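Local coordinates for predicted component of a thermophile-specific DNA repair system, contains a RAMP domain (PDB 4N0L), which binds RNA as the Csm3 protein of a type III-A CRISPR system and is probably part of its antiviral defence, at residues P74-G79 with D106-E111; I318-R323 with D341-E346; L245-K250 with E335-L340; F78-N83 with G134-E139. All coordinates share one frame; numbering follows the deposited sequence.

The four contacts fall into two pairs. Contacts 1 and 4 share F78 and G79, and their centres lie about 13 Å apart. Both belong to the zinc-bearing part of the chain, built largely of helices and loops. Contacts 2 and 3 are also about 13 Å apart, centre to centre. There, helices 238-255, 333-338 and 340-345 pack near the antiparallel sheet of the RRM-like fold, and W336 of contact 3 touches residues of contact 2. Along the chain contacts 1 and 4 close first; the segments of contacts 3 and 2 then alternate. Contact 1 borders the zinc site and contact 4 lies beside it. The other pair ties the C-terminal elements to the core.

Contact 1: residues P74-G79 with D106-E111; sequences PDVFFG and DPPWLE
P108 faces V76 of helix 74-78, with the P108 ring atom CG 4.2 Å from V76 CG1. P108 belongs to a type I turn running from P107 to L110, closed by a bond of 3.2 Å from L110 N to P107 O. The turn presents W109, which carries most of the contact. Its CG lies between the backbone N and the carbonyl carbon (chi1 65°), which sets the indole beside V76 with P107 CB over one face. At the indole edge, V76 CG1 comes to 3.7 Å from W109 CZ3, near the ring plane. V76 O also lies 3.7 Å from W109 CZ3, and it accepts a hydrogen bond from Y148 OH. The base of the tryptophan meets F77: F77 CE1 is 3.8 Å from W109 CB, which sits at the edge of the phenyl ring. Both aromatic rings also reach H86. F77 stacks on it, and W109 meets it edge to face. F77 O is hydrogen-bonded to H86 ND1, a second-shell bond that probably orients this zinc ligand. W109 also touches C88 and C115. F77 and W109 thus flank the H86 ligand of a zinc site with three cysteines and one histidine, made by H86, C88, C115 and C118.

Contact 2: residues I318-R323 with D341-E346; sequences IVIRAR and DEVVGE
I320 and E346 cross at about a right angle. The terminal methyl of the isoleucine does the touching: I320 CD1 lies 3.6 Å from E346 CB. The glutamate starts toward the strand, then bends at chi2 (-58°), and its carboxylate leads away. What I320 meets is therefore the aliphatic base of E346, not its charge. The other branch of I320 points to the helix. Its CG2 stands opposite the backbone N across the CA-CB bond and comes 4.3 Å from V343 CG2, a looser methyl-to-methyl contact. I318 is two residues back on the strand and projects its side chain the same way. Its CD1 is 3.2 Å from E346 O, a close approach of a methyl to a carbonyl oxygen. I318 CG2 is 3.7 Å from that same E346 O, so both branches of I318 border this oxygen. The contact sets an outermost strand of the five-stranded antiparallel sheet against the C-terminal end of helix 340-345. The strand pairs with 268-278 through backbone bonds of I318 with A277 and I320 with L275. W336 of helix 333-338 touches both I320 and V343, and L325 of helix 322-325 also packs on V343.

Contact 3: residues L245-K250 with E335-L340; sequences LMSSLK and EWVERL
M246 turns its CG to the side of its own backbone N (chi1 -72°) and bends again at chi2 (-59°) before running straight to the methyl. This folded path carries SD and CE toward the root of W336. The tryptophan has its CG beside the backbone N as well (chi1 -80°), and its indole leads away from helix 238-255. M246 CE therefore meets the start of the side chain, 3.7 Å from W336 CB and also 3.7 Å from W336 CG. The sulfur approaches the indole obliquely, with M246 SD 5.0 Å from the centroid of the five-membered ring of W336. The two side chains cross at a slant. Nearer the backbone, M246 CB is 3.5 Å from V337 CG2, the shortest approach between the helices here. The same methyl reaches across to S247, with V337 CG2 4.3 Å from S247 OG. That hydroxyl bonds within its own helix, to K243 O. W336 NE1 is hydrogen-bonded to I272 O, which anchors the indole to strand 268-278. M246 touches I272 and L275 of that strand, and L10 of strand 7-16. Two helices thus meet over a sheet of the RRM-like fold through a Met-aromatic contact.

Contact 4: residues F78-N83 with G134-E139; sequences FGAHHN and GRLEDE
The short 3-10 turn at A80 and H81 follows helix 74-78 and leads toward the zinc-binding region. It packs here on helix 133-137 through R135 and L136. G79 opens the turn with positive phi, and H81 N bonds back to F78 O. A80 points its methyl toward the helix. A80 CB lies over one face of the R135 guanidinium, toward its rim, at 3.5 Å from R135 CZ. A80 CB also touches L136 CD1 at 4.1 Å. R135 reaches this place because its chain is extended: CG is opposite the backbone N (chi1 -178°), and the line stays straight to NE. R135 NH1 is hydrogen-bonded to G127 O, which helps fix the turn of the flat group. The backbone of A80 bonds to that of I128, so both sides of the contact are tied to one loop. H81 meets the guanidinium at its end, and the planes of the two groups are 71° apart. H81 CD2 is 3.8 Å from R135 NH2. H81 ND1 bonds to R85 O, holding the imidazole in place. Its other nitrogen faces a water lying in the ring plane: H81 NE2 is 2.6 Å from the water oxygen. R135 NH2 donates a weak bond of 3.1 Å to the same water.

Contact 1: residues P74-G79 with D106-E111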
loop_
_atom_site.group_PDB
_atom_site.type_symbol
_atom_site.label_atom_id
_atom_site.label_comp_id
_atom_site.label_asym_id
_atom_site.label_seq_id
_atom_site.Cartn_x
_atom_site.Cartn_y
_atom_site.Cartn_z
ATOM N N PRO A 74 9.002 17.266 10.286
ATOM C CA PRO A 74 9.460 15.872 10.371
ATOM C C PRO A 74 9.868 15.411 11.775
ATOM O O PRO A 74 9.705 14.227 12.082
ATOM C CB PRO A 74 10.665 15.839 9.416
ATOM C CG PRO A 74 11.010 17.269 9.137
ATOM C CD PRO A 74 9.736 18.029 9.264
ATOM N N ASP A 75 10.372 16.315 12.610
ATOM C CA ASP A 75 10.682 15.972 13.997
ATOM C C ASP A 75 9.442 15.459 14.730
ATOM O O ASP A 75 9.501 14.463 15.445
ATOM C CB ASP A 75 11.267 17.175 14.738
ATOM C CG ASP A 75 12.729 17.413 14.406
ATOM O OD1 ASP A 75 13.318 16.596 13.666
ATOM O OD2 ASP A 75 13.293 18.413 14.898
ATOM N N VAL A 76 8.319 16.143 14.540
ATOM C CA VAL A 76 7.059 15.736 15.152
ATOM C C VAL A 76 6.517 14.452 14.524
ATOM O O VAL A 76 6.063 13.547 15.227
ATOM C CB VAL A 76 5.992 16.851 15.031
ATOM C CG1 VAL A 76 4.630 16.353 15.499
ATOM C CG2 VAL A 76 6.416 18.081 15.817
ATOM N N PHE A 77 6.575 14.373 13.198
ATOM C CA PHE A 77 5.979 13.252 12.478
ATOM C C PHE A 77 6.747 11.942 12.669
ATOM O O PHE A 77 6.141 10.884 12.832
ATOM C CB PHE A 77 5.875 13.583 10.987
ATOM C CG PHE A 77 5.117 12.559 10.191
ATOM C CD1 PHE A 77 3.741 12.449 10.314
ATOM C CD2 PHE A 77 5.778 11.709 9.319
ATOM C CE1 PHE A 77 3.037 11.508 9.584
ATOM C CE2 PHE A 77 5.081 10.769 8.583
ATOM C CZ PHE A 77 3.709 10.666 8.716
ATOM N N PHE A 78 8.075 12.009 12.643
ATOM C CA PHE A 78 8.891 10.800 12.727
ATOM C C PHE A 78 9.464 10.563 14.122
ATOM O O PHE A 78 9.900 9.452 14.437
ATOM C CB PHE A 78 10.030 10.853 11.708
ATOM C CG PHE A 78 9.572 10.748 10.278
ATOM C CD1 PHE A 78 8.942 9.600 9.823
ATOM C CD2 PHE A 78 9.775 11.793 9.390
ATOM C CE1 PHE A 78 8.517 9.498 8.507
ATOM C CE2 PHE A 78 9.358 11.695 8.074
ATOM C CZ PHE A 78 8.728 10.546 7.631
ATOM N N GLY A 79 9.450 11.600 14.955
ATOM C CA GLY A 79 9.970 11.509 16.308
ATOM C C GLY A 79 11.379 10.955 16.390
ATOM O O GLY A 79 12.300 11.471 15.754
ATOM N N ASP A 106 -4.368 17.915 19.624
ATOM C CA ASP A 106 -4.388 16.740 18.764
ATOM C C ASP A 106 -3.102 16.627 17.954
ATOM O O ASP A 106 -2.671 17.600 17.333
ATOM C CB ASP A 106 -5.589 16.783 17.816
ATOM C CG ASP A 106 -6.916 16.710 18.547
ATOM O OD1 ASP A 106 -7.024 15.927 19.515
ATOM O OD2 ASP A 106 -7.851 17.436 18.151
ATOM N N PRO A 107 -2.472 15.441 17.980
ATOM C CA PRO A 107 -1.371 15.146 17.057
ATOM C C PRO A 107 -1.807 15.439 15.626
ATOM O O PRO A 107 -2.859 14.958 15.207
ATOM C CB PRO A 107 -1.114 13.653 17.273
ATOM C CG PRO A 107 -1.618 13.377 18.654
ATOM C CD PRO A 107 -2.772 14.311 18.877
ATOM N N PRO A 108 -1.014 16.228 14.885
ATOM C CA PRO A 108 -1.470 16.782 13.605
ATOM C C PRO A 108 -1.610 15.749 12.484
ATOM O O PRO A 108 -2.200 16.063 11.451
ATOM C CB PRO A 108 -0.377 17.800 13.266
ATOM C CG PRO A 108 0.838 17.279 13.941
ATOM C CD PRO A 108 0.360 16.644 15.214
ATOM N N TRP A 109 -1.093 14.541 12.687
ATOM C CA TRP A 109 -1.161 13.506 11.658
ATOM C C TRP A 109 -2.385 12.622 11.856
ATOM O O TRP A 109 -2.508 11.567 11.233
ATOM C CB TRP A 109 0.104 12.645 11.666
ATOM C CG TRP A 109 0.275 11.844 12.919
ATOM C CD1 TRP A 109 -0.248 10.610 13.180
ATOM C CD2 TRP A 109 1.030 12.213 14.079
ATOM N NE1 TRP A 109 0.128 10.192 14.434
ATOM C CE2 TRP A 109 0.914 11.158 15.006
ATOM C CE3 TRP A 109 1.789 13.335 14.425
ATOM C CZ2 TRP A 109 1.530 11.191 16.255
ATOM C CZ3 TRP A 109 2.400 13.366 15.666
ATOM C CH2 TRP A 109 2.267 12.301 16.565
ATOM N N LEU A 110 -3.286 13.054 12.730
ATOM C CA LEU A 110 -4.483 12.280 13.024
ATOM C C LEU A 110 -5.674 12.783 12.207
ATOM O O LEU A 110 -5.790 13.979 11.941
ATOM C CB LEU A 110 -4.797 12.351 14.522
ATOM C CG LEU A 110 -3.976 11.432 15.432
ATOM C CD1 LEU A 110 -4.596 11.340 16.822
ATOM C CD2 LEU A 110 -3.821 10.054 14.817
ATOM N N GLU A 111 -6.545 11.866 11.795
ATOM C CA GLU A 111 -7.795 12.233 11.133
ATOM C C GLU A 111 -8.949 11.440 11.733
ATOM O O GLU A 111 -8.950 10.207 11.687
ATOM C CB GLU A 111 -7.716 11.996 9.623
ATOM C CG GLU A 111 -8.939 12.499 8.864
ATOM C CD GLU A 111 -8.781 12.407 7.357
ATOM O OE1 GLU A 111 -8.715 11.273 6.836
ATOM O OE2 GLU A 111 -8.725 13.466 6.696
#

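Contact 2: residues I318-R323 with D341-E346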
loop_
_atom_site.group_PDB
_atom_site.type_symbol
_atom_site.label_atom_id
_atom_site.label_comp_id
_atom_site.label_asym_id
_atom_site.label_seq_id
_atom_site.Cartn_x
_atom_site.Cartn_y
_atom_site.Cartn_z
ATOM N N ILE A 318 -19.822 -8.797 -4.182
ATOM C CA ILE A 318 -20.055 -7.720 -5.133
ATOM C C ILE A 318 -18.760 -7.380 -5.861
ATOM O O ILE A 318 -17.715 -7.206 -5.236
ATOM C CB ILE A 318 -20.611 -6.462 -4.439
ATOM C CG1 ILE A 318 -22.056 -6.698 -3.992
ATOM C CG2 ILE A 318 -20.539 -5.258 -5.363
ATOM C CD1 ILE A 318 -22.677 -5.529 -3.265
ATOM N N VAL A 319 -18.835 -7.299 -7.185
ATOM C CA VAL A 319 -17.684 -6.933 -8.000
ATOM C C VAL A 319 -17.908 -5.577 -8.658
ATOM O O VAL A 319 -18.848 -5.405 -9.435
ATOM C CB VAL A 319 -17.403 -7.987 -9.092
ATOM C CG1 VAL A 319 -16.346 -7.483 -10.068
ATOM C CG2 VAL A 319 -16.976 -9.308 -8.463
ATOM N N ILE A 320 -17.052 -4.613 -8.333
ATOM C CA ILE A 320 -17.118 -3.298 -8.961
ATOM C C ILE A 320 -16.085 -3.209 -10.077
ATOM O O ILE A 320 -14.883 -3.148 -9.817
ATOM C CB ILE A 320 -16.861 -2.160 -7.957
ATOM C CG1 ILE A 320 -17.743 -2.317 -6.716
ATOM C CG2 ILE A 320 -17.079 -0.806 -8.625
ATOM C CD1 ILE A 320 -19.222 -2.281 -7.015
ATOM N N ARG A 321 -16.556 -3.190 -11.319
ATOM C CA ARG A 321 -15.670 -3.148 -12.474
ATOM C C ARG A 321 -15.459 -1.718 -12.938
ATOM O O ARG A 321 -16.329 -0.865 -12.757
ATOM C CB ARG A 321 -16.238 -3.981 -13.626
ATOM C CG ARG A 321 -16.347 -5.465 -13.338
ATOM C CD ARG A 321 -17.230 -6.162 -14.363
ATOM N NE ARG A 321 -17.103 -7.613 -14.274
ATOM C CZ ARG A 321 -17.835 -8.375 -13.471
ATOM N NH1 ARG A 321 -17.655 -9.689 -13.448
ATOM N NH2 ARG A 321 -18.744 -7.821 -12.682
ATOM N N ALA A 322 -14.294 -1.455 -13.517
ATOM C CA ALA A 322 -14.036 -0.176 -14.168
ATOM C C ALA A 322 -15.088 0.028 -15.250
ATOM O O ALA A 322 -15.562 1.141 -15.483
ATOM C CB ALA A 322 -12.640 -0.140 -14.756
ATOM N N ARG A 323 -15.431 -1.076 -15.907
ATOM C CA ARG A 323 -16.433 -1.116 -16.963
ATOM C C ARG A 323 -17.818 -0.673 -16.473
ATOM O O ARG A 323 -18.620 -0.151 -17.247
ATOM C CB ARG A 323 -16.476 -2.541 -17.536
ATOM C CG ARG A 323 -17.754 -2.966 -18.239
ATOM C CD ARG A 323 -17.624 -4.408 -18.720
ATOM N NE ARG A 323 -18.533 -5.320 -18.031
ATOM C CZ ARG A 323 -18.279 -6.608 -17.816
ATOM N NH1 ARG A 323 -17.132 -7.135 -18.223
ATOM N NH2 ARG A 323 -19.166 -7.367 -17.185
ATOM N N ASP A 341 -16.957 7.806 -3.981
ATOM C CA ASP A 341 -18.311 7.979 -3.466
ATOM C C ASP A 341 -19.231 7.005 -4.181
ATOM O O ASP A 341 -20.005 6.274 -3.563
ATOM C CB ASP A 341 -18.799 9.413 -3.666
ATOM C CG ASP A 341 -18.155 10.389 -2.702
ATOM O OD1 ASP A 341 -17.649 9.943 -1.651
ATOM O OD2 ASP A 341 -18.152 11.603 -2.996
ATOM N N GLU A 342 -19.121 7.016 -5.503
ATOM C CA GLU A 342 -19.877 6.139 -6.378
ATOM C C GLU A 342 -19.605 4.665 -6.066
ATOM O O GLU A 342 -20.530 3.860 -5.970
ATOM C CB GLU A 342 -19.522 6.470 -7.828
ATOM C CG GLU A 342 -20.388 5.845 -8.890
ATOM C CD GLU A 342 -20.399 6.684 -10.157
ATOM O OE1 GLU A 342 -21.239 6.432 -11.044
ATOM O OE2 GLU A 342 -19.560 7.605 -10.259
ATOM N N VAL A 343 -18.329 4.323 -5.898
ATOM C CA VAL A 343 -17.916 2.948 -5.613
ATOM C C VAL A 343 -18.426 2.427 -4.268
ATOM O O VAL A 343 -19.056 1.371 -4.201
ATOM C CB VAL A 343 -16.379 2.809 -5.642
ATOM C CG1 VAL A 343 -15.958 1.462 -5.081
ATOM C CG2 VAL A 343 -15.865 2.971 -7.057
ATOM N N VAL A 344 -18.145 3.169 -3.199
ATOM C CA VAL A 344 -18.496 2.749 -1.844
ATOM C C VAL A 344 -20.010 2.587 -1.685
ATOM O O VAL A 344 -20.480 1.733 -0.929
ATOM C CB VAL A 344 -17.952 3.752 -0.796
ATOM C CG1 VAL A 344 -18.444 3.412 0.601
ATOM C CG2 VAL A 344 -16.431 3.773 -0.830
ATOM N N GLY A 345 -20.768 3.396 -2.421
ATOM C CA GLY A 345 -22.216 3.295 -2.436
ATOM C C GLY A 345 -22.719 1.924 -2.853
ATOM O O GLY A 345 -23.800 1.502 -2.442
ATOM N N GLU A 346 -21.937 1.228 -3.672
ATOM C CA GLU A 346 -22.343 -0.071 -4.197
ATOM C C GLU A 346 -21.806 -1.232 -3.359
ATOM O O GLU A 346 -22.152 -2.388 -3.606
ATOM C CB GLU A 346 -21.873 -0.226 -5.646
ATOM C CG GLU A 346 -22.431 0.810 -6.615
ATOM C CD GLU A 346 -23.948 0.821 -6.662
ATOM O OE1 GLU A 346 -24.560 -0.263 -6.547
ATOM O OE2 GLU A 346 -24.529 1.916 -6.822
#

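Contact 3: residues L245-K250 with E335-L340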
loop_
_atom_site.group_PDB
_atom_site.type_symbol
_atom_site.label_atom_id
_atom_site.label_comp_id
_atom_site.label_asym_id
_atom_site.label_seq_id
_atom_site.Cartn_x
_atom_site.Cartn_y
_atom_site.Cartn_z
ATOM N N LEU A 245 -5.127 4.430 0.145
ATOM C CA LEU A 245 -4.490 3.285 -0.494
ATOM C C LEU A 245 -4.245 3.568 -1.976
ATOM O O LEU A 245 -3.138 3.371 -2.481
ATOM C CB LEU A 245 -5.344 2.027 -0.332
ATOM C CG LEU A 245 -4.831 0.793 -1.079
ATOM C CD1 LEU A 245 -3.415 0.449 -0.633
ATOM C CD2 LEU A 245 -5.764 -0.391 -0.880
ATOM N N MET A 246 -5.287 4.029 -2.664
ATOM C CA MET A 246 -5.173 4.424 -4.064
ATOM C C MET A 246 -4.144 5.535 -4.229
ATOM O O MET A 246 -3.328 5.504 -5.151
ATOM C CB MET A 246 -6.524 4.886 -4.615
ATOM C CG MET A 246 -7.550 3.784 -4.830
ATOM S SD MET A 246 -6.996 2.511 -5.976
ATOM C CE MET A 246 -8.438 1.447 -6.010
ATOM N N SER A 247 -4.200 6.519 -3.334
ATOM C CA SER A 247 -3.269 7.643 -3.361
ATOM C C SER A 247 -1.822 7.183 -3.258
ATOM O O SER A 247 -0.942 7.726 -3.927
ATOM C CB SER A 247 -3.574 8.624 -2.228
ATOM O OG SER A 247 -4.902 9.110 -2.323
ATOM N N SER A 248 -1.582 6.173 -2.427
ATOM C CA SER A 248 -0.229 5.666 -2.242
ATOM C C SER A 248 0.254 5.010 -3.537
ATOM O O SER A 248 1.424 5.125 -3.899
ATOM C CB SER A 248 -0.167 4.683 -1.068
ATOM O OG SER A 248 -0.792 3.448 -1.381
ATOM N N LEU A 249 -0.659 4.351 -4.247
ATOM C CA LEU A 249 -0.331 3.738 -5.532
ATOM C C LEU A 249 -0.049 4.805 -6.589
ATOM O O LEU A 249 0.832 4.641 -7.431
ATOM C CB LEU A 249 -1.460 2.814 -5.996
ATOM C CG LEU A 249 -1.779 1.641 -5.067
ATOM C CD1 LEU A 249 -2.935 0.811 -5.604
ATOM C CD2 LEU A 249 -0.544 0.776 -4.853
ATOM N N LYS A 250 -0.810 5.894 -6.538
ATOM C CA LYS A 250 -0.582 7.046 -7.406
ATOM C C LYS A 250 0.813 7.624 -7.175
ATOM O O LYS A 250 1.501 8.014 -8.122
ATOM C CB LYS A 250 -1.659 8.107 -7.164
ATOM C CG LYS A 250 -1.302 9.515 -7.618
ATOM C CD LYS A 250 -1.210 9.617 -9.127
ATOM C CE LYS A 250 -1.066 11.065 -9.564
ATOM N NZ LYS A 250 -0.816 11.179 -11.025
ATOM N N GLU A 335 -8.003 7.704 -10.734
ATOM C CA GLU A 335 -9.342 7.659 -11.310
ATOM C C GLU A 335 -10.326 6.956 -10.378
ATOM O O GLU A 335 -11.489 7.349 -10.283
ATOM C CB GLU A 335 -9.314 6.971 -12.677
ATOM C CG GLU A 335 -8.452 7.693 -13.700
ATOM C CD GLU A 335 -8.492 7.039 -15.065
ATOM O OE1 GLU A 335 -8.059 5.873 -15.181
ATOM O OE2 GLU A 335 -8.957 7.690 -16.023
ATOM N N TRP A 336 -9.858 5.920 -9.692
ATOM C CA TRP A 336 -10.671 5.248 -8.683
ATOM C C TRP A 336 -11.026 6.189 -7.537
ATOM O O TRP A 336 -12.136 6.138 -7.006
ATOM C CB TRP A 336 -9.955 4.009 -8.143
ATOM C CG TRP A 336 -10.071 2.819 -9.042
ATOM C CD1 TRP A 336 -9.108 2.320 -9.869
ATOM C CD2 TRP A 336 -11.222 1.984 -9.215
ATOM N NE1 TRP A 336 -9.585 1.220 -10.540
ATOM C CE2 TRP A 336 -10.882 0.994 -10.158
ATOM C CE3 TRP A 336 -12.508 1.975 -8.662
ATOM C CZ2 TRP A 336 -11.777 0.005 -10.562
ATOM C CZ3 TRP A 336 -13.396 0.993 -9.064
ATOM C CH2 TRP A 336 -13.028 0.023 -10.004
ATOM N N VAL A 337 -10.075 7.037 -7.154
ATOM C CA VAL A 337 -10.293 8.011 -6.090
ATOM C C VAL A 337 -11.462 8.930 -6.424
ATOM O O VAL A 337 -12.379 9.104 -5.623
ATOM C CB VAL A 337 -9.041 8.876 -5.841
ATOM C CG1 VAL A 337 -9.369 10.039 -4.917
ATOM C CG2 VAL A 337 -7.928 8.038 -5.251
ATOM N N GLU A 338 -11.426 9.492 -7.628
ATOM C CA GLU A 338 -12.430 10.448 -8.082
ATOM C C GLU A 338 -13.843 9.870 -8.083
ATOM O O GLU A 338 -14.822 10.611 -8.046
ATOM C CB GLU A 338 -12.074 10.953 -9.482
ATOM C CG GLU A 338 -10.971 12.000 -9.496
ATOM C CD GLU A 338 -10.275 12.105 -10.841
ATOM O OE1 GLU A 338 -10.773 11.509 -11.821
ATOM O OE2 GLU A 338 -9.228 12.782 -10.916
ATOM N N ARG A 339 -13.944 8.545 -8.119
ATOM C CA ARG A 339 -15.239 7.879 -8.200
ATOM C C ARG A 339 -15.536 7.037 -6.960
ATOM O O ARG A 339 -16.336 6.104 -7.017
ATOM C CB ARG A 339 -15.295 6.999 -9.449
ATOM C CG ARG A 339 -15.275 7.779 -10.749
ATOM C CD ARG A 339 -14.782 6.924 -11.906
ATOM N NE ARG A 339 -14.662 7.697 -13.139
ATOM C CZ ARG A 339 -13.647 8.511 -13.416
ATOM N NH1 ARG A 339 -12.659 8.663 -12.546
ATOM N NH2 ARG A 339 -13.624 9.177 -14.563
ATOM N N LEU A 340 -14.905 7.371 -5.839
ATOM C CA LEU A 340 -14.995 6.532 -4.647
ATOM C C LEU A 340 -16.346 6.626 -3.947
ATOM O O LEU A 340 -16.817 5.643 -3.375
ATOM C CB LEU A 340 -13.890 6.889 -3.658
ATOM C CG LEU A 340 -12.616 6.059 -3.780
ATOM C CD1 LEU A 340 -11.714 6.354 -2.609
ATOM C CD2 LEU A 340 -12.944 4.576 -3.848
#

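Contact 4: residues F78-N83 with G134-E139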
loop_
_atom_site.group_PDB
_atom_site.type_symbol
_atom_site.label_atom_id
_atom_site.label_comp_id
_atom_site.label_asym_id
_atom_site.label_seq_id
_atom_site.Cartn_x
_atom_site.Cartn_y
_atom_site.Cartn_z
ATOM N N PHE A 78 8.075 12.009 12.643
ATOM C CA PHE A 78 8.891 10.800 12.727
ATOM C C PHE A 78 9.464 10.563 14.122
ATOM O O PHE A 78 9.900 9.452 14.437
ATOM C CB PHE A 78 10.030 10.853 11.708
ATOM C CG PHE A 78 9.572 10.748 10.278
ATOM C CD1 PHE A 78 8.942 9.600 9.823
ATOM C CD2 PHE A 78 9.775 11.793 9.390
ATOM C CE1 PHE A 78 8.517 9.498 8.507
ATOM C CE2 PHE A 78 9.358 11.695 8.074
ATOM C CZ PHE A 78 8.728 10.546 7.631
ATOM N N GLY A 79 9.450 11.600 14.955
ATOM C CA GLY A 79 9.970 11.509 16.308
ATOM C C GLY A 79 11.379 10.955 16.390
ATOM O O GLY A 79 12.300 11.471 15.754
ATOM N N ALA A 80 11.538 9.881 17.155
ATOM C CA ALA A 80 12.845 9.273 17.372
ATOM C C ALA A 80 13.370 8.558 16.126
ATOM O O ALA A 80 14.532 8.163 16.077
ATOM C CB ALA A 80 12.781 8.308 18.548
ATOM N N HIS A 81 12.508 8.377 15.131
ATOM C CA HIS A 81 12.914 7.748 13.876
ATOM C C HIS A 81 13.467 8.771 12.878
ATOM O O HIS A 81 13.868 8.407 11.769
ATOM C CB HIS A 81 11.743 6.979 13.258
ATOM C CG HIS A 81 11.439 5.684 13.948
ATOM N ND1 HIS A 81 10.304 4.949 13.686
ATOM C CD2 HIS A 81 12.126 4.992 14.889
ATOM C CE1 HIS A 81 10.301 3.860 14.436
ATOM N NE2 HIS A 81 11.400 3.866 15.177
ATOM N N HIS A 82 13.442 10.044 13.271
ATOM C CA HIS A 82 14.109 11.137 12.549
ATOM C C HIS A 82 13.468 11.512 11.205
ATOM O O HIS A 82 12.876 12.588 11.079
ATOM C CB HIS A 82 15.592 10.804 12.331
ATOM C CG HIS A 82 16.382 10.698 13.602
ATOM N ND1 HIS A 82 16.945 11.793 14.223
ATOM C CD2 HIS A 82 16.691 9.632 14.370
ATOM C CE1 HIS A 82 17.574 11.403 15.313
ATOM N NE2 HIS A 82 17.435 10.091 15.430
ATOM N N ASN A 83 13.581 10.638 10.206
ATOM C CA ASN A 83 13.206 11.023 8.845
ATOM C C ASN A 83 12.488 9.946 8.031
ATOM O O ASN A 83 12.231 10.136 6.841
ATOM C CB ASN A 83 14.454 11.472 8.082
ATOM C CG ASN A 83 15.529 10.400 8.044
ATOM O OD1 ASN A 83 15.540 9.486 8.870
ATOM N ND2 ASN A 83 16.442 10.510 7.088
ATOM N N GLY A 134 12.011 10.572 27.648
ATOM C CA GLY A 134 13.381 10.217 27.969
ATOM C C GLY A 134 14.169 9.861 26.723
ATOM O O GLY A 134 15.282 10.347 26.512
ATOM N N ARG A 135 13.582 9.005 25.894
ATOM C CA ARG A 135 14.186 8.615 24.626
ATOM C C ARG A 135 14.348 9.818 23.703
ATOM O O ARG A 135 15.422 10.040 23.142
ATOM C CB ARG A 135 13.334 7.537 23.948
ATOM C CG ARG A 135 13.878 7.014 22.627
ATOM C CD ARG A 135 12.959 5.936 22.071
ATOM N NE ARG A 135 13.293 5.558 20.701
ATOM C CZ ARG A 135 12.407 5.111 19.814
ATOM N NH1 ARG A 135 11.129 4.994 20.152
ATOM N NH2 ARG A 135 12.796 4.790 18.588
ATOM N N LEU A 136 13.278 10.600 23.577
ATOM C CA LEU A 136 13.253 11.783 22.720
ATOM C C LEU A 136 14.356 12.785 23.035
ATOM O O LEU A 136 15.030 13.290 22.137
ATOM C CB LEU A 136 11.897 12.484 22.843
ATOM C CG LEU A 136 10.759 12.100 21.892
ATOM C CD1 LEU A 136 10.938 10.707 21.305
ATOM C CD2 LEU A 136 9.424 12.232 22.610
ATOM N N GLU A 137 14.518 13.081 24.319
ATOM C CA GLU A 137 15.425 14.133 24.757
ATOM C C GLU A 137 16.887 13.686 24.758
ATOM O O GLU A 137 17.792 14.519 24.741
ATOM C CB GLU A 137 15.000 14.634 26.135
ATOM C CG GLU A 137 13.732 15.482 26.064
ATOM C CD GLU A 137 13.262 15.974 27.415
ATOM O OE1 GLU A 137 13.655 15.376 28.436
ATOM O OE2 GLU A 137 12.492 16.957 27.452
ATOM N N ASP A 138 17.116 12.376 24.788
ATOM C CA ASP A 138 18.470 11.841 24.656
ATOM C C ASP A 138 19.022 12.145 23.266
ATOM O O ASP A 138 18.344 11.933 22.260
ATOM C CB ASP A 138 18.503 10.334 24.920
ATOM C CG ASP A 138 19.921 9.784 24.982
ATOM O OD1 ASP A 138 20.556 9.884 26.055
ATOM O OD2 ASP A 138 20.404 9.255 23.958
ATOM N N GLU A 139 20.240 12.672 23.218
ATOM C CA GLU A 139 20.858 13.055 21.953
ATOM C C GLU A 139 21.175 11.848 21.067
ATOM O O GLU A 139 20.953 11.887 19.857
ATOM C CB GLU A 139 22.142 13.850 22.207
ATOM C CG GLU A 139 21.921 15.257 22.751
ATOM C CD GLU A 139 23.214 15.907 23.217
ATOM O OE1 GLU A 139 24.177 15.170 23.516
ATOM O OE2 GLU A 139 23.269 17.152 23.291
HETATM O O HOH W 1 12.012 2.210 17.075
#